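Local coordinates for Lin2004 protein (Listeria innocua, PDB 2HUJ) that is of unknown function but folds into a four-helical bundle and represents a novel bacterial protein family, DUF1798, at residues Glu21-Thr26 / Phe132-Glu137; Glu27-Gln32 / Arg65-Phe70; Lys35-Tyr40 / His114-Tyr119; Leu73-Val78 / Gln90-Cys95. One frame throughout, in Å; residues are numbered along the deposited sequence.

Contact 1. Residues Glu21-Thr26 / Phe132-Glu137; sequences ELLIRT and FLKRKE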
# COMPACT_ATOMS: atom_id res chain seq x y z
N GLU A 21 1.30 -14.99 6.84
CA GLU A 21 0.15 -14.35 6.24
C GLU A 21 0.32 -12.84 6.18
O GLU A 21 0.02 -12.23 5.15
CB GLU A 21 -1.13 -14.76 6.95
CG GLU A 21 -2.40 -14.24 6.23
CD GLU A 21 -2.55 -14.82 4.84
OE1 GLU A 21 -2.39 -16.05 4.72
OE2 GLU A 21 -2.83 -14.07 3.88
N LEU A 22 0.82 -12.23 7.27
CA LEU A 22 1.12 -10.81 7.24
C LEU A 22 2.14 -10.43 6.16
O LEU A 22 1.92 -9.47 5.43
CB LEU A 22 1.62 -10.34 8.63
CG LEU A 22 1.94 -8.84 8.74
CD1 LEU A 22 0.77 -7.95 8.34
CD2 LEU A 22 2.41 -8.56 10.16
N LEU A 23 3.22 -11.19 6.03
CA LEU A 23 4.22 -10.97 4.99
C LEU A 23 3.60 -10.96 3.60
O LEU A 23 3.82 -10.04 2.81
CB LEU A 23 5.32 -12.02 5.08
CG LEU A 23 6.49 -11.92 4.08
CD1 LEU A 23 7.09 -10.54 4.05
CD2 LEU A 23 7.55 -12.95 4.40
N ILE A 24 2.80 -11.99 3.32
CA ILE A 24 2.08 -12.08 2.04
C ILE A 24 1.19 -10.84 1.79
O ILE A 24 1.22 -10.25 0.72
CB ILE A 24 1.26 -13.39 1.97
CG1 ILE A 24 2.22 -14.59 1.91
CG2 ILE A 24 0.35 -13.40 0.74
CD1 ILE A 24 1.54 -15.92 2.02
N ARG A 25 0.43 -10.42 2.80
CA ARG A 25 -0.43 -9.27 2.66
C ARG A 25 0.35 -7.95 2.53
O ARG A 25 -0.08 -7.03 1.85
CB ARG A 25 -1.41 -9.21 3.82
CG ARG A 25 -2.34 -10.37 3.80
CD ARG A 25 -3.29 -10.34 4.91
NE ARG A 25 -4.21 -11.46 4.77
CZ ARG A 25 -5.32 -11.63 5.48
NH1 ARG A 25 -5.75 -10.72 6.35
NH2 ARG A 25 -6.04 -12.72 5.28
N THR A 26 1.53 -7.90 3.14
CA THR A 26 2.45 -6.76 2.99
C THR A 26 2.94 -6.69 1.55
O THR A 26 2.95 -5.62 0.97
CB THR A 26 3.67 -6.89 3.95
OG1 THR A 26 3.19 -6.99 5.30
CG2 THR A 26 4.61 -5.68 3.83
N PHE A 132 11.63 -6.91 7.80
CA PHE A 132 11.65 -7.37 9.20
C PHE A 132 11.10 -8.79 9.31
O PHE A 132 11.67 -9.66 9.97
CB PHE A 132 10.80 -6.43 10.05
CG PHE A 132 10.65 -6.85 11.49
CD1 PHE A 132 9.65 -7.72 11.89
CD2 PHE A 132 11.52 -6.35 12.46
CE1 PHE A 132 9.52 -8.10 13.21
CE2 PHE A 132 11.39 -6.72 13.79
CZ PHE A 132 10.40 -7.60 14.17
N LEU A 133 9.97 -9.01 8.67
CA LEU A 133 9.29 -10.32 8.65
C LEU A 133 10.06 -11.39 7.90
O LEU A 133 10.14 -12.56 8.37
CB LEU A 133 7.89 -10.12 8.05
CG LEU A 133 6.90 -9.35 8.92
CD1 LEU A 133 5.60 -9.18 8.15
CD2 LEU A 133 6.65 -10.04 10.27
N LYS A 134 10.67 -11.03 6.78
CA LYS A 134 11.53 -11.99 6.07
C LYS A 134 12.72 -12.41 6.94
O LYS A 134 13.08 -13.60 6.98
CB LYS A 134 12.03 -11.42 4.74
CG LYS A 134 10.97 -11.45 3.66
CD LYS A 134 11.51 -11.05 2.29
CE LYS A 134 10.53 -11.46 1.17
NZ LYS A 134 10.54 -10.53 -0.01
N ARG A 135 13.30 -11.47 7.66
CA ARG A 135 14.39 -11.77 8.60
C ARG A 135 13.93 -12.71 9.71
O ARG A 135 14.64 -13.67 10.03
CB ARG A 135 14.98 -10.52 9.23
CG ARG A 135 16.12 -9.91 8.43
CD ARG A 135 16.85 -8.75 9.14
NE ARG A 135 16.59 -8.67 10.59
CZ ARG A 135 15.76 -7.80 11.18
NH1 ARG A 135 15.07 -6.90 10.48
NH2 ARG A 135 15.61 -7.83 12.51
N LYS A 136 12.77 -12.43 10.28
CA LYS A 136 12.18 -13.27 11.33
C LYS A 136 11.86 -14.66 10.78
O LYS A 136 12.05 -15.66 11.48
CB LYS A 136 10.92 -12.62 11.93
CG LYS A 136 11.20 -11.67 13.08
N GLU A 137 11.39 -14.72 9.54
CA GLU A 137 11.15 -15.98 8.83
C GLU A 137 12.44 -16.78 8.73
O GLU A 137 12.50 -17.95 9.12
CB GLU A 137 10.60 -15.73 7.42
CG GLU A 137 10.76 -16.93 6.46
CD GLU A 137 10.47 -16.62 4.99
OE1 GLU A 137 10.40 -15.44 4.60
OE2 GLU A 137 10.32 -17.59 4.22
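Leu133 holds CG beside its backbone N and opposite the carbonyl carbon (chi1 -70°), with CD1 extended beyond it (chi2 177°), and this carries the CD1 methyl across to helix 16-45. Leu22 and Leu23 both set CG opposite their own backbone N, and the Leu133 methyl settles between them. CD1 of Leu133 comes to 3.7 Å from Leu22 CG, the two side chains crossing at about a right angle, and to 3.8 Å from the backbone N of Leu23. Leu23 and Leu133 instead slide past each other in opposite directions, Leu23 CD1 lying 4.1 Å from Leu133 CB. The other methyl of Leu23, CD2, reaches the outer edge of the interface, where it meets Lys134 CG at 3.8 Å and the poorly ordered carboxylate of Glu137. The segments run antiparallel, 146° between their directions, with axes 10.0 Å apart. Two side-chain hydrogen bonds run along helix 16-45: Thr26 OG1 donates to Leu22 O at 2.8 Å from above the carbonyl plane, an oxygen that also accepts from Thr26 N, and Arg25 NE donates to Glu21 OE2 at 3.1 Å. Arg25 NH1 turns to Glu72 and the carbonyl of Asp69 on helix 52-81. The join between the first and last helices of the bundle is therefore apolar here, three buried leucines edged by the aliphatic part of an exposed lysine; its cohesion should come mainly from dispersion and the burial of hydrocarbon, with charged groups kept to the margin.

Contact 2. Residues Glu27-Gln32 / Arg65-Phe70; sequences EQLLLQ and RCADDF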
# COMPACT_ATOMS: atom_id res chain seq x y z
N GLU A 27 3.31 -7.83 0.97
CA GLU A 27 3.78 -7.88 -0.43
C GLU A 27 2.66 -7.46 -1.38
O GLU A 27 2.85 -6.69 -2.35
CB GLU A 27 4.30 -9.28 -0.76
CG GLU A 27 5.63 -9.55 -0.03
CD GLU A 27 6.09 -10.99 -0.02
OE1 GLU A 27 5.33 -11.88 -0.45
OE2 GLU A 27 7.24 -11.19 0.46
N GLN A 28 1.47 -7.93 -1.09
CA GLN A 28 0.32 -7.60 -1.92
C GLN A 28 0.06 -6.10 -1.88
O GLN A 28 -0.21 -5.47 -2.91
CB GLN A 28 -0.89 -8.38 -1.42
CG GLN A 28 -2.15 -8.05 -2.14
CD GLN A 28 -2.44 -9.06 -3.20
OE1 GLN A 28 -3.25 -9.94 -3.00
NE2 GLN A 28 -1.72 -8.98 -4.30
N LEU A 29 0.14 -5.51 -0.69
CA LEU A 29 -0.08 -4.07 -0.55
C LEU A 29 1.02 -3.23 -1.21
O LEU A 29 0.72 -2.19 -1.82
CB LEU A 29 -0.25 -3.70 0.92
CG LEU A 29 -0.72 -2.26 1.19
CD1 LEU A 29 -2.02 -1.90 0.45
CD2 LEU A 29 -0.88 -2.03 2.68
N LEU A 30 2.27 -3.67 -1.09
CA LEU A 30 3.38 -3.07 -1.85
C LEU A 30 3.14 -3.10 -3.34
O LEU A 30 3.37 -2.12 -4.06
CB LEU A 30 4.69 -3.75 -1.54
CG LEU A 30 5.39 -3.33 -0.24
CD1 LEU A 30 6.36 -4.40 0.15
CD2 LEU A 30 6.10 -1.99 -0.50
N LEU A 31 2.65 -4.22 -3.84
CA LEU A 31 2.32 -4.35 -5.25
C LEU A 31 1.21 -3.38 -5.68
O LEU A 31 1.29 -2.75 -6.76
CB LEU A 31 1.93 -5.80 -5.58
CG LEU A 31 1.92 -6.16 -7.06
CD1 LEU A 31 3.38 -6.16 -7.60
CD2 LEU A 31 1.26 -7.52 -7.32
N GLN A 32 0.18 -3.24 -4.85
CA GLN A 32 -0.86 -2.26 -5.12
C GLN A 32 -0.28 -0.86 -5.23
O GLN A 32 -0.67 -0.08 -6.11
CB GLN A 32 -1.96 -2.31 -4.05
CG GLN A 32 -3.09 -1.31 -4.29
CD GLN A 32 -3.87 -1.56 -5.58
OE1 GLN A 32 -4.41 -2.63 -5.74
NE2 GLN A 32 -3.92 -0.57 -6.50
N ARG A 65 -9.36 -3.43 -0.47
CA ARG A 65 -9.27 -4.84 -0.03
C ARG A 65 -7.84 -5.15 0.44
O ARG A 65 -7.66 -5.73 1.50
CB ARG A 65 -9.69 -5.80 -1.16
CG ARG A 65 -9.54 -7.29 -0.81
CD ARG A 65 -9.56 -8.20 -2.06
NE ARG A 65 -8.28 -8.20 -2.78
CZ ARG A 65 -7.27 -9.05 -2.56
NH1 ARG A 65 -7.34 -9.99 -1.62
NH2 ARG A 65 -6.17 -8.96 -3.29
N CYS A 66 -6.84 -4.73 -0.34
CA CYS A 66 -5.45 -4.95 0.01
C CYS A 66 -5.16 -4.27 1.34
O CYS A 66 -4.49 -4.87 2.21
CB CYS A 66 -4.47 -4.44 -1.07
SG CYS A 66 -4.54 -5.36 -2.63
N ALA A 67 -5.61 -3.03 1.50
CA ALA A 67 -5.27 -2.27 2.71
C ALA A 67 -5.93 -2.86 3.93
O ALA A 67 -5.30 -3.05 4.97
CB ALA A 67 -5.64 -0.79 2.57
N ASP A 68 -7.22 -3.20 3.80
CA ASP A 68 -7.98 -3.74 4.93
C ASP A 68 -7.43 -5.10 5.36
O ASP A 68 -7.32 -5.38 6.55
CB ASP A 68 -9.46 -3.91 4.56
CG ASP A 68 -10.24 -2.57 4.43
OD1 ASP A 68 -9.77 -1.50 4.82
OD2 ASP A 68 -11.38 -2.64 3.91
N ASP A 69 -7.08 -5.96 4.38
CA ASP A 69 -6.52 -7.27 4.64
C ASP A 69 -5.20 -7.12 5.39
O ASP A 69 -4.93 -7.82 6.36
CB ASP A 69 -6.27 -8.01 3.31
CG ASP A 69 -7.53 -8.62 2.71
OD1 ASP A 69 -8.64 -8.39 3.24
OD2 ASP A 69 -7.39 -9.30 1.67
N PHE A 70 -4.38 -6.16 4.96
CA PHE A 70 -3.12 -5.90 5.65
C PHE A 70 -3.34 -5.45 7.09
O PHE A 70 -2.75 -6.01 8.01
CB PHE A 70 -2.30 -4.87 4.88
CG PHE A 70 -1.11 -4.34 5.63
CD1 PHE A 70 0.13 -5.06 5.69
CD2 PHE A 70 -1.17 -3.11 6.26
CE1 PHE A 70 1.21 -4.52 6.35
CE2 PHE A 70 -0.09 -2.59 6.93
CZ PHE A 70 1.10 -3.28 6.99
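In the four-helical bundle, this contact is the antiparallel packing of helix 16-45 on helix 52-81 near the centre of the chain, with segment axes 9.0 Å apart at 151°. Leu29 and Cys66 face each other where the backbones come nearest. The two methyls of Leu29 divide the work: CD1 lies 3.8 Å from Cys66 CB and also meets Ala67, whereas CD2 approaches Phe70 CD2 at 3.8 Å, obliquely to the ring. Leu126 of helix 112-137 and Cys95 of helix 88-104 touch both Leu29 and Phe70, so all four helices contribute to this part of the core. Cys66 SG sits 3.6 Å from Gln28 CG, and on its other flank is Gln32, whose amide NE2 is bonded to Asn36 OD1. At the more exposed margin Arg65, bent at chi3 (79°), swings its guanidinium back toward helix 16-45, while Glu62 pairs with its NE. Asp69 OD2 lies near NH1, well out of the guanidinium plane, and adds charge attraction alone. Arg65 NH2 donates to Gln28 OE1 at 3.1 Å, with 149° at the hydrogen; the oxygen lies in the guanidinium plane, but the nitrogen stands above the amide carbonyl plane.

Contact 3. Residues Lys35-Tyr40 / His114-Tyr119; sequences KNWELY and HFLDHY
An aromatic cluster of Trp37, Tyr40, Phe115 and Tyr119 joins the antiparallel helices 16-45 and 112-137 of the four-helical bundle. Two stacks form its frame. The five-membered ring of Trp37 lies face to face with the Tyr119 ring, centroids 3.8 Å apart and planes only 3° from parallel; the Tyr40 and Phe115 rings make an offset stack with centroids 4.0 Å apart. Between these pairs Trp37 and Phe115 meet obliquely, their planes at 43°, with Phe115 CD1 at the edge of the indole, 3.5 Å from Trp37 CE3. Apolar packing continues at the far end of the indole, where Leu116 lies alongside Trp37, pointing the same way, and brings CD1 to 3.8 Å from Trp37 CH2. Polar bonds hold the phenol ends elsewhere, Tyr119 OH with Glu34 and Lys123, and Tyr40 OH with Ser110 O, which would help hold the far end of each ring in place, while the stacking partners limit its rotation. CH-pi contacts extend both stacks toward the backbone: Trp37 CB stands over the Tyr119 face, and Tyr40 CB over that of Phe115, 3.4 Å from Phe115 CZ.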
# COMPACT_ATOMS: atom_id res chain seq x y z
N LYS A 35 1.26 -0.44 -8.49
CA LYS A 35 0.23 -0.33 -9.51
C LYS A 35 -0.27 1.11 -9.59
O LYS A 35 -0.42 1.65 -10.70
CB LYS A 35 -0.95 -1.25 -9.23
CG LYS A 35 -0.73 -2.71 -9.45
CD LYS A 35 -2.06 -3.44 -9.22
CE LYS A 35 -1.92 -4.95 -9.17
NZ LYS A 35 -3.26 -5.58 -8.89
N ASN A 36 -0.49 1.74 -8.43
CA ASN A 36 -0.96 3.13 -8.39
C ASN A 36 0.01 4.03 -9.10
O ASN A 36 -0.36 4.89 -9.91
CB ASN A 36 -1.11 3.62 -6.95
CG ASN A 36 -2.21 2.88 -6.15
OD1 ASN A 36 -2.93 2.02 -6.66
ND2 ASN A 36 -2.31 3.25 -4.87
N TRP A 37 1.29 3.85 -8.77
CA TRP A 37 2.36 4.72 -9.29
C TRP A 37 2.50 4.52 -10.79
O TRP A 37 2.63 5.48 -11.55
CB TRP A 37 3.65 4.36 -8.56
CG TRP A 37 4.87 5.11 -8.96
CD1 TRP A 37 6.01 4.58 -9.44
CD2 TRP A 37 5.09 6.54 -8.87
NE1 TRP A 37 6.94 5.58 -9.65
CE2 TRP A 37 6.40 6.78 -9.32
CE3 TRP A 37 4.30 7.62 -8.46
CZ2 TRP A 37 6.95 8.08 -9.41
CZ3 TRP A 37 4.85 8.92 -8.53
CH2 TRP A 37 6.15 9.12 -8.99
N GLU A 38 2.49 3.27 -11.24
CA GLU A 38 2.62 3.02 -12.68
C GLU A 38 1.43 3.50 -13.49
O GLU A 38 1.61 4.01 -14.59
CB GLU A 38 2.89 1.55 -12.97
CG GLU A 38 4.22 1.03 -12.37
CD GLU A 38 5.47 1.67 -12.99
OE1 GLU A 38 5.42 2.14 -14.17
OE2 GLU A 38 6.51 1.71 -12.29
N LEU A 39 0.22 3.39 -12.94
CA LEU A 39 -0.97 3.92 -13.61
C LEU A 39 -0.87 5.44 -13.73
O LEU A 39 -1.12 6.01 -14.79
CB LEU A 39 -2.26 3.51 -12.86
CG LEU A 39 -3.59 4.04 -13.42
CD1 LEU A 39 -3.75 3.61 -14.86
CD2 LEU A 39 -4.73 3.55 -12.58
N TYR A 40 -0.46 6.08 -12.63
CA TYR A 40 -0.30 7.54 -12.61
C TYR A 40 0.68 7.98 -13.67
O TYR A 40 0.39 8.89 -14.48
CB TYR A 40 0.13 7.99 -11.22
CG TYR A 40 0.57 9.43 -11.16
CD1 TYR A 40 -0.28 10.47 -11.51
CD2 TYR A 40 1.88 9.75 -10.81
CE1 TYR A 40 0.13 11.80 -11.44
CE2 TYR A 40 2.30 11.08 -10.78
CZ TYR A 40 1.43 12.10 -11.08
OH TYR A 40 1.89 13.39 -11.04
N HIS A 114 3.57 15.65 -4.61
CA HIS A 114 2.65 15.10 -3.61
C HIS A 114 2.45 13.59 -3.85
O HIS A 114 2.54 12.77 -2.92
CB HIS A 114 1.30 15.82 -3.61
CG HIS A 114 1.37 17.22 -3.08
ND1 HIS A 114 2.45 17.69 -2.34
CD2 HIS A 114 0.51 18.26 -3.19
CE1 HIS A 114 2.23 18.95 -2.01
NE2 HIS A 114 1.07 19.32 -2.52
N PHE A 115 2.21 13.22 -5.10
CA PHE A 115 2.01 11.80 -5.43
C PHE A 115 3.25 10.97 -5.10
O PHE A 115 3.17 9.97 -4.41
CB PHE A 115 1.62 11.66 -6.91
CG PHE A 115 0.86 10.40 -7.22
CD1 PHE A 115 1.46 9.14 -7.01
CD2 PHE A 115 -0.41 10.43 -7.76
CE1 PHE A 115 0.78 7.96 -7.28
CE2 PHE A 115 -1.09 9.23 -8.02
CZ PHE A 115 -0.49 8.01 -7.83
N LEU A 116 4.39 11.41 -5.62
CA LEU A 116 5.68 10.80 -5.32
C LEU A 116 5.87 10.59 -3.82
O LEU A 116 6.29 9.53 -3.40
CB LEU A 116 6.79 11.69 -5.83
CG LEU A 116 8.22 11.27 -5.49
CD1 LEU A 116 8.55 9.99 -6.22
CD2 LEU A 116 9.19 12.35 -5.84
N ASP A 117 5.62 11.65 -3.03
CA ASP A 117 5.86 11.58 -1.59
C ASP A 117 4.97 10.56 -0.91
O ASP A 117 5.40 9.87 0.00
CB ASP A 117 5.72 12.95 -0.93
CG ASP A 117 6.87 13.91 -1.26
OD1 ASP A 117 7.95 13.52 -1.79
OD2 ASP A 117 6.71 15.11 -0.96
N HIS A 118 3.72 10.47 -1.38
CA HIS A 118 2.77 9.44 -0.89
C HIS A 118 3.17 8.05 -1.30
O HIS A 118 3.13 7.10 -0.48
CB HIS A 118 1.38 9.79 -1.32
CG HIS A 118 0.80 10.90 -0.51
ND1 HIS A 118 1.23 12.21 -0.65
CD2 HIS A 118 -0.03 10.88 0.56
CE1 HIS A 118 0.60 12.96 0.24
NE2 HIS A 118 -0.17 12.19 0.99
N TYR A 119 3.54 7.89 -2.56
CA TYR A 119 4.01 6.59 -3.06
C TYR A 119 5.24 6.13 -2.27
O TYR A 119 5.31 4.98 -1.82
CB TYR A 119 4.35 6.70 -4.57
CG TYR A 119 5.28 5.61 -5.11
CD1 TYR A 119 4.86 4.28 -5.20
CD2 TYR A 119 6.55 5.92 -5.55
CE1 TYR A 119 5.70 3.30 -5.71
CE2 TYR A 119 7.39 4.95 -6.05
CZ TYR A 119 6.96 3.63 -6.11
OH TYR A 119 7.84 2.70 -6.60

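Contact 4. Residues Leu73-Val78 / Gln90-Cys95; sequences LAIPWV and QLRQAC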
# COMPACT_ATOMS: atom_id res chain seq x y z
N LEU A 73 -4.32 -7.93 10.10
CA LEU A 73 -3.21 -8.62 10.76
C LEU A 73 -2.12 -7.71 11.30
O LEU A 73 -1.52 -7.98 12.35
CB LEU A 73 -2.57 -9.60 9.79
CG LEU A 73 -3.51 -10.66 9.19
CD1 LEU A 73 -2.66 -11.65 8.44
CD2 LEU A 73 -4.29 -11.37 10.28
N ALA A 74 -1.89 -6.58 10.63
CA ALA A 74 -0.79 -5.69 10.96
C ALA A 74 -1.01 -4.94 12.26
O ALA A 74 -0.06 -4.69 12.99
CB ALA A 74 -0.56 -4.65 9.81
N ILE A 75 -2.24 -4.51 12.53
CA ILE A 75 -2.51 -3.80 13.78
C ILE A 75 -2.29 -4.67 15.02
O ILE A 75 -1.52 -4.28 15.91
CB ILE A 75 -3.86 -3.06 13.78
CG1 ILE A 75 -3.95 -2.08 12.62
CG2 ILE A 75 -4.06 -2.30 15.12
CD1 ILE A 75 -2.76 -1.17 12.46
N PRO A 76 -2.93 -5.86 15.10
CA PRO A 76 -2.62 -6.76 16.22
C PRO A 76 -1.12 -7.09 16.31
O PRO A 76 -0.54 -7.12 17.41
CB PRO A 76 -3.41 -8.02 15.86
CG PRO A 76 -4.51 -7.55 14.98
CD PRO A 76 -4.01 -6.38 14.24
N TRP A 77 -0.47 -7.31 15.17
CA TRP A 77 0.96 -7.56 15.17
C TRP A 77 1.75 -6.40 15.74
O TRP A 77 2.60 -6.59 16.61
CB TRP A 77 1.45 -7.88 13.76
CG TRP A 77 2.94 -7.88 13.57
CD1 TRP A 77 3.80 -8.87 13.93
CD2 TRP A 77 3.73 -6.87 12.92
NE1 TRP A 77 5.08 -8.52 13.58
CE2 TRP A 77 5.06 -7.31 12.95
CE3 TRP A 77 3.44 -5.65 12.32
CZ2 TRP A 77 6.10 -6.56 12.40
CZ3 TRP A 77 4.47 -4.93 11.79
CH2 TRP A 77 5.78 -5.38 11.83
N VAL A 78 1.45 -5.18 15.30
CA VAL A 78 2.32 -4.05 15.69
C VAL A 78 2.19 -3.78 17.18
O VAL A 78 3.17 -3.36 17.82
CB VAL A 78 2.08 -2.76 14.83
CG1 VAL A 78 0.93 -1.97 15.35
CG2 VAL A 78 3.36 -1.92 14.77
N GLN A 90 1.34 4.99 12.02
CA GLN A 90 2.21 4.92 10.84
C GLN A 90 1.68 3.94 9.80
O GLN A 90 1.68 4.19 8.60
CB GLN A 90 3.63 4.48 11.29
CG GLN A 90 4.50 5.58 11.95
CD GLN A 90 5.58 5.02 12.85
OE1 GLN A 90 5.31 4.47 13.92
NE2 GLN A 90 6.82 5.12 12.39
N LEU A 91 1.23 2.78 10.27
CA LEU A 91 0.69 1.77 9.37
C LEU A 91 -0.61 2.23 8.77
O LEU A 91 -0.84 2.02 7.57
CB LEU A 91 0.50 0.46 10.11
CG LEU A 91 1.78 -0.25 10.53
CD1 LEU A 91 1.47 -1.56 11.25
CD2 LEU A 91 2.68 -0.44 9.31
N ARG A 92 -1.48 2.86 9.56
CA ARG A 92 -2.75 3.34 9.01
C ARG A 92 -2.54 4.42 7.95
O ARG A 92 -3.24 4.44 6.93
CB ARG A 92 -3.67 3.86 10.12
CG ARG A 92 -4.23 2.77 11.03
CD ARG A 92 -5.23 3.28 11.99
NE ARG A 92 -5.73 2.25 12.91
CZ ARG A 92 -6.59 1.30 12.61
NH1 ARG A 92 -7.10 1.20 11.40
NH2 ARG A 92 -6.94 0.41 13.54
N GLN A 93 -1.57 5.29 8.17
CA GLN A 93 -1.27 6.36 7.22
C GLN A 93 -0.70 5.79 5.93
O GLN A 93 -1.07 6.25 4.84
CB GLN A 93 -0.38 7.46 7.84
CG GLN A 93 -1.10 8.22 8.90
CD GLN A 93 -0.24 9.26 9.53
OE1 GLN A 93 0.94 9.05 9.71
NE2 GLN A 93 -0.82 10.35 9.88
N ALA A 94 0.14 4.76 6.04
CA ALA A 94 0.68 4.07 4.86
C ALA A 94 -0.47 3.54 4.00
O ALA A 94 -0.48 3.70 2.75
CB ALA A 94 1.63 2.96 5.27
N CYS A 95 -1.49 2.99 4.66
CA CYS A 95 -2.70 2.48 3.98
C CYS A 95 -3.59 3.58 3.40
O CYS A 95 -4.08 3.46 2.29
CB CYS A 95 -3.50 1.60 4.94
SG CYS A 95 -2.63 0.02 5.29
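Leu91 CD1 is the methyl on which this contact turns. It meets Val78 CB at 3.8 Å, the two side chains reaching toward each other tip to tip, and lies 4.0 Å from Ala74 CB and 3.9 Å from Ala74 O one turn earlier. With CG turned opposite the carbonyl carbon (chi1 -69°) and chi2 at -180°, Leu91 stretches CD1 toward helix 52-81, a reach that spans axes 10.7 Å apart. Next to this point Ile75 turns its end inward: CD1 stands 4.3 Å from Leu91 CB, while CG1 lies over one face of the Arg92 guanidinium, toward its rim, 4.0 Å from Arg92 NH2. The two side chains cross at about a right angle, and the Arg92 chain is extended from CG to NE. Glu88, one turn before Arg92, forms a salt bridge with NE and probably helps to steady the flat group against Ile75. Farther out, helix 52-81 is kinked at Pro76, whose N makes no bond to the preceding turn; Val78 N still bonds to Ala74 O. Leu86, in the connection between the two helices, touches both Val78 and Leu91. Helices 52-81 and 88-104 pack here as antiparallel neighbours in the bundle, at 160°; Trp77 leans on Leu22 of helix 16-45 and on Val129 and Leu133 of helix 112-137, and Leu91 also touches Thr125 of that last helix.

How the contacts relate
The four contacts sample the pairings of one four-helical bundle. Contacts 1 and 3 both join helices 16-45 and 112-137, their centres 23 Å apart on opposite sides of the chain's centre; contact 2 joins 16-45 to 52-81, and contact 4 joins 52-81 to 88-104. Along the chain, contact 1 spans all the others, contact 3 spans contact 4, contacts 2 and 3 alternate, and contact 2 closes before contact 4 opens. Phe70 and Cys95 bring contacts 2 and 4 together, Leu22 and Trp77 contacts 1 and 4, and Thr26 and Phe70 contacts 1 and 2. These three thus share one packed region, while contact 3 lies farther along helix 16-45.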